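Local coordinates for protein gene product PA4716 (Pseudomonas aeruginosa, PDB 1U0K) that is of unconfirmed function but belongs to the PhzF family of the diaminopimelate epimerase clan and may act as an isomerase, at residues A[45-51]-A[63-68]; A[74-78]-A[218-223]; A[22-26]-A[40-46]. Residue numbers count along the deposited sequence, not the author numbering.

Contact 1: residues A[45-51]-A[63-68]; sequences RQFESIF and ARIFTL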
loop_
_atom_site.group_PDB
_atom_site.type_symbol
_atom_site.label_atom_id
_atom_site.label_comp_id
_atom_site.label_asym_id
_atom_site.label_seq_id
_atom_site.Cartn_x
_atom_site.Cartn_y
_atom_site.Cartn_z
ATOM N N ARG A 45 -0.994 -0.283 -5.194
ATOM C CA ARG A 45 -0.783 -0.515 -3.755
ATOM C C ARG A 45 -1.849 -1.353 -3.055
ATOM O O ARG A 45 -1.906 -1.399 -1.824
ATOM C CB ARG A 45 -0.544 0.817 -3.034
ATOM C CG ARG A 45 0.672 1.521 -3.573
ATOM C CD ARG A 45 0.779 2.939 -3.128
ATOM N NE ARG A 45 0.980 3.045 -1.692
ATOM C CZ ARG A 45 2.156 3.080 -1.090
ATOM N NH1 ARG A 45 3.272 2.968 -1.795
ATOM N NH2 ARG A 45 2.216 3.222 0.232
ATOM N N GLN A 46 -2.674 -2.052 -3.828
ATOM C CA GLN A 46 -3.541 -3.061 -3.259
ATOM C C GLN A 46 -2.670 -4.261 -2.882
ATOM O O GLN A 46 -1.634 -4.482 -3.515
ATOM C CB GLN A 46 -4.628 -3.439 -4.269
ATOM C CG GLN A 46 -5.416 -2.234 -4.748
ATOM C CD GLN A 46 -6.133 -1.520 -3.607
ATOM O OE1 GLN A 46 -6.899 -2.141 -2.875
ATOM N NE2 GLN A 46 -5.877 -0.214 -3.451
ATOM N N PHE A 47 -3.059 -4.994 -1.857
ATOM C CA PHE A 47 -2.229 -6.088 -1.341
ATOM C C PHE A 47 -1.902 -7.051 -2.490
ATOM O O PHE A 47 -0.782 -7.539 -2.590
ATOM C CB PHE A 47 -2.902 -6.814 -0.176
ATOM C CG PHE A 47 -1.952 -7.634 0.670
ATOM C CD1 PHE A 47 -1.407 -7.113 1.846
ATOM C CD2 PHE A 47 -1.603 -8.921 0.294
ATOM C CE1 PHE A 47 -0.535 -7.876 2.631
ATOM C CE2 PHE A 47 -0.720 -9.681 1.074
ATOM C CZ PHE A 47 -0.191 -9.158 2.232
ATOM N N GLU A 48 -2.884 -7.307 -3.342
ATOM C CA GLU A 48 -2.665 -8.008 -4.607
ATOM C C GLU A 48 -3.366 -7.294 -5.753
ATOM O O GLU A 48 -4.394 -6.642 -5.549
ATOM C CB GLU A 48 -3.174 -9.449 -4.514
ATOM C CG GLU A 48 -2.337 -10.305 -3.588
ATOM C CD GLU A 48 -2.807 -11.734 -3.486
ATOM O OE1 GLU A 48 -3.865 -11.978 -2.887
ATOM O OE2 GLU A 48 -2.095 -12.628 -3.991
ATOM N N SER A 49 -2.760 -7.378 -6.935
ATOM C CA SER A 49 -3.423 -7.080 -8.210
ATOM C C SER A 49 -3.458 -8.366 -9.038
ATOM O O SER A 49 -2.570 -9.204 -8.934
ATOM C CB SER A 49 -2.705 -5.987 -9.003
ATOM O OG SER A 49 -2.855 -4.701 -8.412
ATOM N N ILE A 50 -4.494 -8.505 -9.860
ATOM C CA ILE A 50 -4.623 -9.645 -10.766
ATOM C C ILE A 50 -4.793 -9.143 -12.190
ATOM O O ILE A 50 -5.490 -8.151 -12.438
ATOM C CB ILE A 50 -5.787 -10.600 -10.337
ATOM C CG1 ILE A 50 -5.939 -11.754 -11.330
ATOM C CG2 ILE A 50 -7.105 -9.851 -10.150
ATOM C CD1 ILE A 50 -6.721 -12.907 -10.797
ATOM N N PHE A 51 -4.131 -9.834 -13.108
ATOM C CA PHE A 51 -4.048 -9.467 -14.521
ATOM C C PHE A 51 -4.620 -10.617 -15.331
ATOM O O PHE A 51 -4.157 -11.744 -15.192
ATOM C CB PHE A 51 -2.587 -9.197 -14.907
ATOM C CG PHE A 51 -1.976 -8.050 -14.152
ATOM C CD1 PHE A 51 -1.444 -8.255 -12.885
ATOM C CD2 PHE A 51 -1.966 -6.763 -14.678
ATOM C CE1 PHE A 51 -0.928 -7.203 -12.160
ATOM C CE2 PHE A 51 -1.455 -5.705 -13.939
ATOM C CZ PHE A 51 -0.931 -5.936 -12.681
ATOM N N ALA A 63 -4.530 -16.029 -15.746
ATOM C CA ALA A 63 -4.395 -15.009 -14.712
ATOM C C ALA A 63 -2.975 -14.955 -14.173
ATOM O O ALA A 63 -2.265 -15.961 -14.126
ATOM C CB ALA A 63 -5.350 -15.277 -13.621
ATOM N N ARG A 64 -2.571 -13.759 -13.767
ATOM C CA ARG A 64 -1.297 -13.543 -13.110
ATOM C C ARG A 64 -1.602 -12.699 -11.873
ATOM O O ARG A 64 -2.276 -11.671 -11.979
ATOM C CB ARG A 64 -0.319 -12.793 -14.020
ATOM C CG ARG A 64 -0.053 -13.405 -15.399
ATOM C CD ARG A 64 0.900 -14.562 -15.394
ATOM N NE ARG A 64 2.253 -14.235 -14.946
ATOM C CZ ARG A 64 3.212 -13.706 -15.692
ATOM N NH1 ARG A 64 3.008 -13.360 -16.954
ATOM N NH2 ARG A 64 4.402 -13.508 -15.146
ATOM N N ILE A 65 -1.139 -13.156 -10.715
ATOM C CA ILE A 65 -1.374 -12.477 -9.444
ATOM C C ILE A 65 -0.059 -12.014 -8.861
ATOM O O ILE A 65 0.894 -12.782 -8.784
ATOM C CB ILE A 65 -2.082 -13.405 -8.430
ATOM C CG1 ILE A 65 -3.444 -13.866 -8.948
ATOM C CG2 ILE A 65 -2.238 -12.706 -7.101
ATOM C CD1 ILE A 65 -4.042 -15.017 -8.155
ATOM N N PHE A 66 -0.005 -10.745 -8.464
ATOM C CA PHE A 66 1.171 -10.166 -7.847
ATOM C C PHE A 66 0.842 -9.510 -6.524
ATOM O O PHE A 66 -0.193 -8.855 -6.380
ATOM C CB PHE A 66 1.780 -9.094 -8.738
ATOM C CG PHE A 66 2.366 -9.613 -10.016
ATOM C CD1 PHE A 66 1.552 -9.927 -11.084
ATOM C CD2 PHE A 66 3.740 -9.744 -10.155
ATOM C CE1 PHE A 66 2.108 -10.396 -12.265
ATOM C CE2 PHE A 66 4.296 -10.219 -11.333
ATOM C CZ PHE A 66 3.479 -10.544 -12.380
ATOM N N THR A 67 1.756 -9.657 -5.570
ATOM C CA THR A 67 1.818 -8.747 -4.429
ATOM C C THR A 67 2.812 -7.641 -4.754
ATOM O O THR A 67 3.432 -7.640 -5.801
ATOM C CB THR A 67 2.251 -9.457 -3.137
ATOM O OG1 THR A 67 3.614 -9.878 -3.271
ATOM C CG2 THR A 67 1.449 -10.692 -2.864
ATOM N N LEU A 68 3.010 -6.714 -3.828
ATOM C CA LEU A 68 4.001 -5.677 -4.044
ATOM C C LEU A 68 5.413 -6.256 -4.015
ATOM O O LEU A 68 6.342 -5.611 -4.484
ATOM C CB LEU A 68 3.851 -4.533 -3.030
ATOM C CG LEU A 68 2.928 -3.430 -3.546
ATOM C CD1 LEU A 68 1.480 -3.837 -3.461
ATOM C CD2 LEU A 68 3.147 -2.128 -2.808
HETATM O O HOH W 1 1.433 -6.676 -1.281
#

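Contact 2: residues A[74-78]-A[218-223]; sequences FAGHP and DVATGS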
loop_
_atom_site.group_PDB
_atom_site.type_symbol
_atom_site.label_atom_id
_atom_site.label_comp_id
_atom_site.label_asym_id
_atom_site.label_seq_id
_atom_site.Cartn_x
_atom_site.Cartn_y
_atom_site.Cartn_z
ATOM N N PHE A 74 -0.756 -18.748 -7.368
ATOM C CA PHE A 74 -1.543 -19.754 -6.656
ATOM C C PHE A 74 -2.964 -19.301 -6.347
ATOM O O PHE A 74 -3.232 -18.101 -6.189
ATOM C CB PHE A 74 -0.804 -20.156 -5.372
ATOM C CG PHE A 74 0.680 -20.269 -5.554
ATOM C CD1 PHE A 74 1.521 -19.222 -5.215
ATOM C CD2 PHE A 74 1.233 -21.411 -6.116
ATOM C CE1 PHE A 74 2.886 -19.322 -5.405
ATOM C CE2 PHE A 74 2.595 -21.516 -6.306
ATOM C CZ PHE A 74 3.423 -20.473 -5.952
ATOM N N ALA A 75 -3.876 -20.275 -6.260
ATOM C CA ALA A 75 -5.288 -20.017 -5.998
ATOM C C ALA A 75 -5.457 -19.070 -4.805
ATOM O O ALA A 75 -4.880 -19.318 -3.746
ATOM C CB ALA A 75 -6.025 -21.338 -5.743
ATOM N N GLY A 76 -6.210 -17.983 -4.996
ATOM C CA GLY A 76 -6.453 -16.986 -3.946
ATOM C C GLY A 76 -7.691 -16.139 -4.223
ATOM O O GLY A 76 -8.289 -16.273 -5.294
ATOM N N HIS A 77 -8.050 -15.243 -3.292
ATOM C CA HIS A 77 -9.211 -14.344 -3.443
ATOM C C HIS A 77 -9.178 -13.290 -4.600
ATOM O O HIS A 77 -10.228 -12.759 -4.960
ATOM C CB HIS A 77 -9.510 -13.620 -2.133
ATOM C CG HIS A 77 -8.498 -12.581 -1.807
ATOM N ND1 HIS A 77 -7.249 -12.897 -1.318
ATOM C CD2 HIS A 77 -8.506 -11.242 -1.988
ATOM C CE1 HIS A 77 -6.542 -11.791 -1.190
ATOM N NE2 HIS A 77 -7.280 -10.774 -1.593
ATOM N N PRO A 78 -8.026 -12.947 -5.173
ATOM C CA PRO A 78 -8.056 -12.212 -6.446
ATOM C C PRO A 78 -8.884 -12.932 -7.508
ATOM O O PRO A 78 -9.467 -12.276 -8.362
ATOM C CB PRO A 78 -6.585 -12.136 -6.841
ATOM C CG PRO A 78 -5.891 -12.103 -5.536
ATOM C CD PRO A 78 -6.635 -13.132 -4.712
ATOM N N ASP A 218 -2.606 -8.597 5.945
ATOM C CA ASP A 218 -3.608 -8.857 4.920
ATOM C C ASP A 218 -4.972 -8.908 5.592
ATOM O O ASP A 218 -5.112 -9.509 6.651
ATOM C CB ASP A 218 -3.296 -10.184 4.213
ATOM C CG ASP A 218 -4.046 -10.361 2.889
ATOM O OD1 ASP A 218 -4.482 -9.368 2.262
ATOM O OD2 ASP A 218 -4.221 -11.495 2.386
ATOM N N VAL A 219 -5.963 -8.279 4.971
ATOM C CA VAL A 219 -7.323 -8.204 5.507
ATOM C C VAL A 219 -8.006 -9.580 5.512
ATOM O O VAL A 219 -8.627 -9.964 6.498
ATOM C CB VAL A 219 -8.183 -7.203 4.695
ATOM C CG1 VAL A 219 -9.641 -7.231 5.138
ATOM C CG2 VAL A 219 -7.604 -5.779 4.799
ATOM N N ALA A 220 -7.903 -10.310 4.403
ATOM C CA ALA A 220 -8.632 -11.566 4.234
ATOM C C ALA A 220 -7.989 -12.396 3.127
ATOM O O ALA A 220 -8.064 -12.024 1.959
ATOM C CB ALA A 220 -10.092 -11.288 3.914
ATOM N N THR A 221 -7.388 -13.527 3.503
ATOM C CA THR A 221 -6.476 -14.271 2.644
ATOM C C THR A 221 -7.141 -15.534 2.096
ATOM O O THR A 221 -7.200 -16.558 2.776
ATOM C CB THR A 221 -5.213 -14.636 3.454
ATOM O OG1 THR A 221 -4.688 -13.456 4.088
ATOM C CG2 THR A 221 -4.082 -15.115 2.570
ATOM N N GLY A 222 -7.632 -15.465 0.864
ATOM C CA GLY A 222 -8.297 -16.601 0.247
ATOM C C GLY A 222 -7.388 -17.802 0.045
ATOM O O GLY A 222 -7.852 -18.952 0.069
ATOM N N SER A 223 -6.094 -17.548 -0.143
ATOM C CA SER A 223 -5.125 -18.615 -0.385
ATOM C C SER A 223 -4.838 -19.418 0.891
ATOM O O SER A 223 -4.400 -20.568 0.801
ATOM C CB SER A 223 -3.827 -18.073 -0.997
ATOM O OG SER A 223 -3.277 -17.013 -0.231
HETATM O O HOH W 2 -5.397 -14.887 -1.724
#

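Contact 3: residues A[22-26]-A[40-46]; sequences GLAVF and WTRELRQ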
loop_
_atom_site.group_PDB
_atom_site.type_symbol
_atom_site.label_atom_id
_atom_site.label_comp_id
_atom_site.label_asym_id
_atom_site.label_seq_id
_atom_site.Cartn_x
_atom_site.Cartn_y
_atom_site.Cartn_z
ATOM N N GLY A 22 -9.392 -4.929 -0.511
ATOM C CA GLY A 22 -9.293 -4.239 -1.779
ATOM C C GLY A 22 -8.416 -4.986 -2.758
ATOM O O GLY A 22 -7.424 -5.619 -2.387
ATOM N N LEU A 23 -8.789 -4.890 -4.027
ATOM C CA LEU A 23 -8.140 -5.610 -5.120
ATOM C C LEU A 23 -8.220 -4.797 -6.392
ATOM O O LEU A 23 -9.292 -4.268 -6.706
ATOM C CB LEU A 23 -8.891 -6.915 -5.357
ATOM C CG LEU A 23 -8.508 -7.775 -6.557
ATOM C CD1 LEU A 23 -7.181 -8.460 -6.313
ATOM C CD2 LEU A 23 -9.603 -8.793 -6.833
ATOM N N ALA A 24 -7.130 -4.741 -7.160
ATOM C CA ALA A 24 -7.173 -4.211 -8.519
ATOM C C ALA A 24 -7.192 -5.354 -9.529
ATOM O O ALA A 24 -6.443 -6.322 -9.393
ATOM C CB ALA A 24 -6.012 -3.302 -8.801
ATOM N N VAL A 25 -8.061 -5.238 -10.531
ATOM C CA VAL A 25 -8.193 -6.232 -11.589
ATOM C C VAL A 25 -8.001 -5.569 -12.939
ATOM O O VAL A 25 -8.670 -4.595 -13.237
ATOM C CB VAL A 25 -9.592 -6.877 -11.580
ATOM C CG1 VAL A 25 -9.720 -7.933 -12.696
ATOM C CG2 VAL A 25 -9.917 -7.481 -10.224
ATOM N N PHE A 26 -7.084 -6.090 -13.743
ATOM C CA PHE A 26 -6.862 -5.636 -15.110
ATOM C C PHE A 26 -7.534 -6.693 -15.991
ATOM O O PHE A 26 -7.072 -7.819 -16.065
ATOM C CB PHE A 26 -5.361 -5.520 -15.413
ATOM C CG PHE A 26 -4.663 -4.390 -14.698
ATOM C CD1 PHE A 26 -4.493 -4.411 -13.325
ATOM C CD2 PHE A 26 -4.157 -3.304 -15.419
ATOM C CE1 PHE A 26 -3.833 -3.361 -12.671
ATOM C CE2 PHE A 26 -3.486 -2.280 -14.770
ATOM C CZ PHE A 26 -3.337 -2.305 -13.417
ATOM N N TRP A 40 2.748 -2.022 -12.129
ATOM C CA TRP A 40 1.357 -1.579 -11.930
ATOM C C TRP A 40 0.841 -2.029 -10.572
ATOM O O TRP A 40 0.071 -1.317 -9.928
ATOM C CB TRP A 40 0.431 -2.088 -13.053
ATOM C CG TRP A 40 0.300 -1.153 -14.181
ATOM C CD1 TRP A 40 0.831 -1.282 -15.424
ATOM C CD2 TRP A 40 -0.371 0.104 -14.160
ATOM N NE1 TRP A 40 0.495 -0.195 -16.197
ATOM C CE2 TRP A 40 -0.239 0.674 -15.437
ATOM C CE3 TRP A 40 -1.103 0.799 -13.193
ATOM C CZ2 TRP A 40 -0.802 1.911 -15.767
ATOM C CZ3 TRP A 40 -1.650 2.032 -13.521
ATOM C CH2 TRP A 40 -1.496 2.569 -14.791
ATOM N N THR A 41 1.261 -3.203 -10.113
ATOM C CA THR A 41 0.866 -3.684 -8.789
ATOM C C THR A 41 1.385 -2.708 -7.725
ATOM O O THR A 41 0.667 -2.345 -6.790
ATOM C CB THR A 41 1.412 -5.108 -8.578
ATOM O OG1 THR A 41 0.835 -5.990 -9.560
ATOM C CG2 THR A 41 0.959 -5.674 -7.239
ATOM N N ARG A 42 2.632 -2.275 -7.876
ATOM C CA ARG A 42 3.241 -1.316 -6.952
ATOM C C ARG A 42 2.590 0.057 -7.070
ATOM O O ARG A 42 2.486 0.788 -6.080
ATOM C CB ARG A 42 4.745 -1.244 -7.184
ATOM C CG ARG A 42 5.448 -2.455 -6.633
ATOM C CD ARG A 42 6.845 -2.670 -7.167
ATOM N NE ARG A 42 7.380 -3.900 -6.597
ATOM C CZ ARG A 42 8.493 -4.506 -6.999
ATOM N NH1 ARG A 42 9.223 -4.000 -7.982
ATOM N NH2 ARG A 42 8.877 -5.626 -6.407
ATOM N N GLU A 43 2.141 0.405 -8.269
ATOM C CA GLU A 43 1.425 1.662 -8.489
ATOM C C GLU A 43 0.124 1.709 -7.687
ATOM O O GLU A 43 -0.144 2.693 -6.997
ATOM C CB GLU A 43 1.106 1.836 -9.970
ATOM C CG GLU A 43 0.488 3.171 -10.335
ATOM C CD GLU A 43 1.443 4.326 -10.206
ATOM O OE1 GLU A 43 0.956 5.461 -10.094
ATOM O OE2 GLU A 43 2.680 4.120 -10.260
ATOM N N LEU A 44 -0.674 0.653 -7.769
ATOM C CA LEU A 44 -2.012 0.683 -7.201
ATOM C C LEU A 44 -2.044 0.362 -5.710
ATOM O O LEU A 44 -3.012 0.701 -5.034
ATOM C CB LEU A 44 -2.932 -0.238 -7.993
ATOM C CG LEU A 44 -3.097 0.173 -9.459
ATOM C CD1 LEU A 44 -4.130 -0.699 -10.142
ATOM C CD2 LEU A 44 -3.447 1.668 -9.580
ATOM N N ARG A 45 -0.994 -0.283 -5.194
ATOM C CA ARG A 45 -0.783 -0.515 -3.755
ATOM C C ARG A 45 -1.849 -1.353 -3.055
ATOM O O ARG A 45 -1.906 -1.399 -1.824
ATOM C CB ARG A 45 -0.544 0.817 -3.034
ATOM C CG ARG A 45 0.672 1.521 -3.573
ATOM C CD ARG A 45 0.779 2.939 -3.128
ATOM N NE ARG A 45 0.980 3.045 -1.692
ATOM C CZ ARG A 45 2.156 3.080 -1.090
ATOM N NH1 ARG A 45 3.272 2.968 -1.795
ATOM N NH2 ARG A 45 2.216 3.222 0.232
ATOM N N GLN A 46 -2.674 -2.052 -3.828
ATOM C CA GLN A 46 -3.541 -3.061 -3.259
ATOM C C GLN A 46 -2.670 -4.261 -2.882
ATOM O O GLN A 46 -1.634 -4.482 -3.515
ATOM C CB GLN A 46 -4.628 -3.439 -4.269
ATOM C CG GLN A 46 -5.416 -2.234 -4.748
ATOM C CD GLN A 46 -6.133 -1.520 -3.607
ATOM O OE1 GLN A 46 -6.899 -2.141 -2.875
ATOM N NE2 GLN A 46 -5.877 -0.214 -3.451
#

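Contact 1: residues A[45-51]-A[63-68]
A beta hairpin pairs strand 48-54 with strand 60-67, antiparallel, in a PhzF-type, diaminopimelate-epimerase-like fold. Ser-49 N bonds to Phe-66 O (3.0 Å) and Phe-66 N to Ser-49 O (3.0 Å); Phe-51 N to Arg-64 O (2.8 Å) and Arg-64 N to Phe-51 O (2.9 Å) complete two reciprocal rungs. On one face lie Glu-48, Ile-50 and Ile-65. Ile-50 extends with both chi angles t, carrying CD1 to 3.9 Å from both Ala-63 CB and Ile-65 CG1; the beta-branched Ile-50 and Ile-65 suit an extended backbone, and both pack against Pro-78 of helix 78-90. Glu-48, the predicted active-site residue, takes an m, t conformation that projects its carboxylate out from this face, toward His-77 and Pro-78, with OE2 3.1 Å from Ile-65 CG2. The other face carries Ser-49 as well as Phe-51 and Phe-66, whose rings, both m at chi1, meet obliquely with centroids 5.8 Å apart, covered by helix 34-44. Arg-64 also starts there, but m at chi1 to chi3 it curls away to salt bridges with Glu-71 and Asp-34. Where the strands part, water 1 lies 2.7 Å from Phe-47 O and 3.0 Å from Leu-68 N.

Contact 2: residues A[74-78]-A[218-223]
Asp-218 begins the second segment by accepting a hydrogen bond at OD2 from Thr-221 OG1 (2.6 Å), which closes the loop ahead of helix 222-234. At Ala-220 the carbonyl lies over one face of the His-77 imidazole, its O 3.5 Å from ND1 but poorly angled. Thr-221 sits at the N-cap position, though its hydroxyl is turned to Asp-218 and makes no capping bond. Next, Gly-222 N gives a weak hydrogen bond to His-77 ND1 (3.4 Å); a CB here would clash with His-77 N. Ser-223, small enough for the tight approach, sets CB 3.2 Å from Ala-75 O, while its OG bonds to Tyr-166. Water 2 accepts from Ser-223 N (3.2 Å) and His-77 N (3.1 Å), NH groups at the starts of two different helices, and lies 2.7 Å from His-77 ND1. His-77 also packs on the predicted active-site Glu-48, consistent with a place in the catalytic cleft. The contact thus brings the N-terminal ends of helices 78-90 and 222-234 together, near strands 21-26 and 48-54.

Contact 3: residues A[22-26]-A[40-46]
Strand 21-26 and helix 34-44 are the first two elements of a beta-alpha-beta unit completed by the parallel strand 48-54, and here the helix lies against the sheet, the two segment axes 9.8 Å apart at their closest. Apolar packing joins the strand to the helix itself. Ala-24 and Phe-26 both direct CB toward the helix, whereas Leu-23 and Val-25 direct theirs away. Leu-44 meets both with one methyl: its CD1 is 3.5 Å from Ala-24 CB and 3.7 Å from Phe-26 CE1. A small alanine suits this close approach, while the larger ring of Phe-26 reaches on to Trp-40, one turn before Leu-44. The aromatic interaction is an offset edge-to-face pair, the edge of Phe-26 toward the face of Trp-40, with centroids of the Phe-26 ring and the Trp-40 five-membered ring 5.2 Å apart; Phe-26 also stacks on Phe-51. Beyond the helix end, the side chain of Gln-46 packs on Gly-22 and Ala-24. Its OE1 comes 3.2 Å from Gly-22 C, where a CB on Gly-22 would clash, and bonds to Gln-9; its NE2 makes a weak hydrogen bond to Leu-44 O (3.4 Å) and a hydrogen bond to Glu-43 O of the second subunit. Ala-24 N is buried without a partner. Cohesion therefore comes from dispersion and shape, while the Gln-46 amide satisfies its polarity with other groups, including one across the dimer interface.

All three contacts are buried, but they differ in depth and chemistry. Contact 2 lies about 1 Å from the chain's centre, whereas contacts 1 and 3 are centred about 11 and 15 Å away, on the same side, and both touch the second subunit. Contacts 1 and 3 share Arg-45 and Gln-46 and serve the same sheet: contact 1 pairs strands through backbone hydrogen bonds, and contact 3 covers the neighbouring strand with an apolar helix face. Contact 2 instead joins distant parts of the chain through glycine, histidine and water. It meets contact 1 where Glu-48 OE1 lies 3.2 Å from His-77 CE1, at the predicted active site.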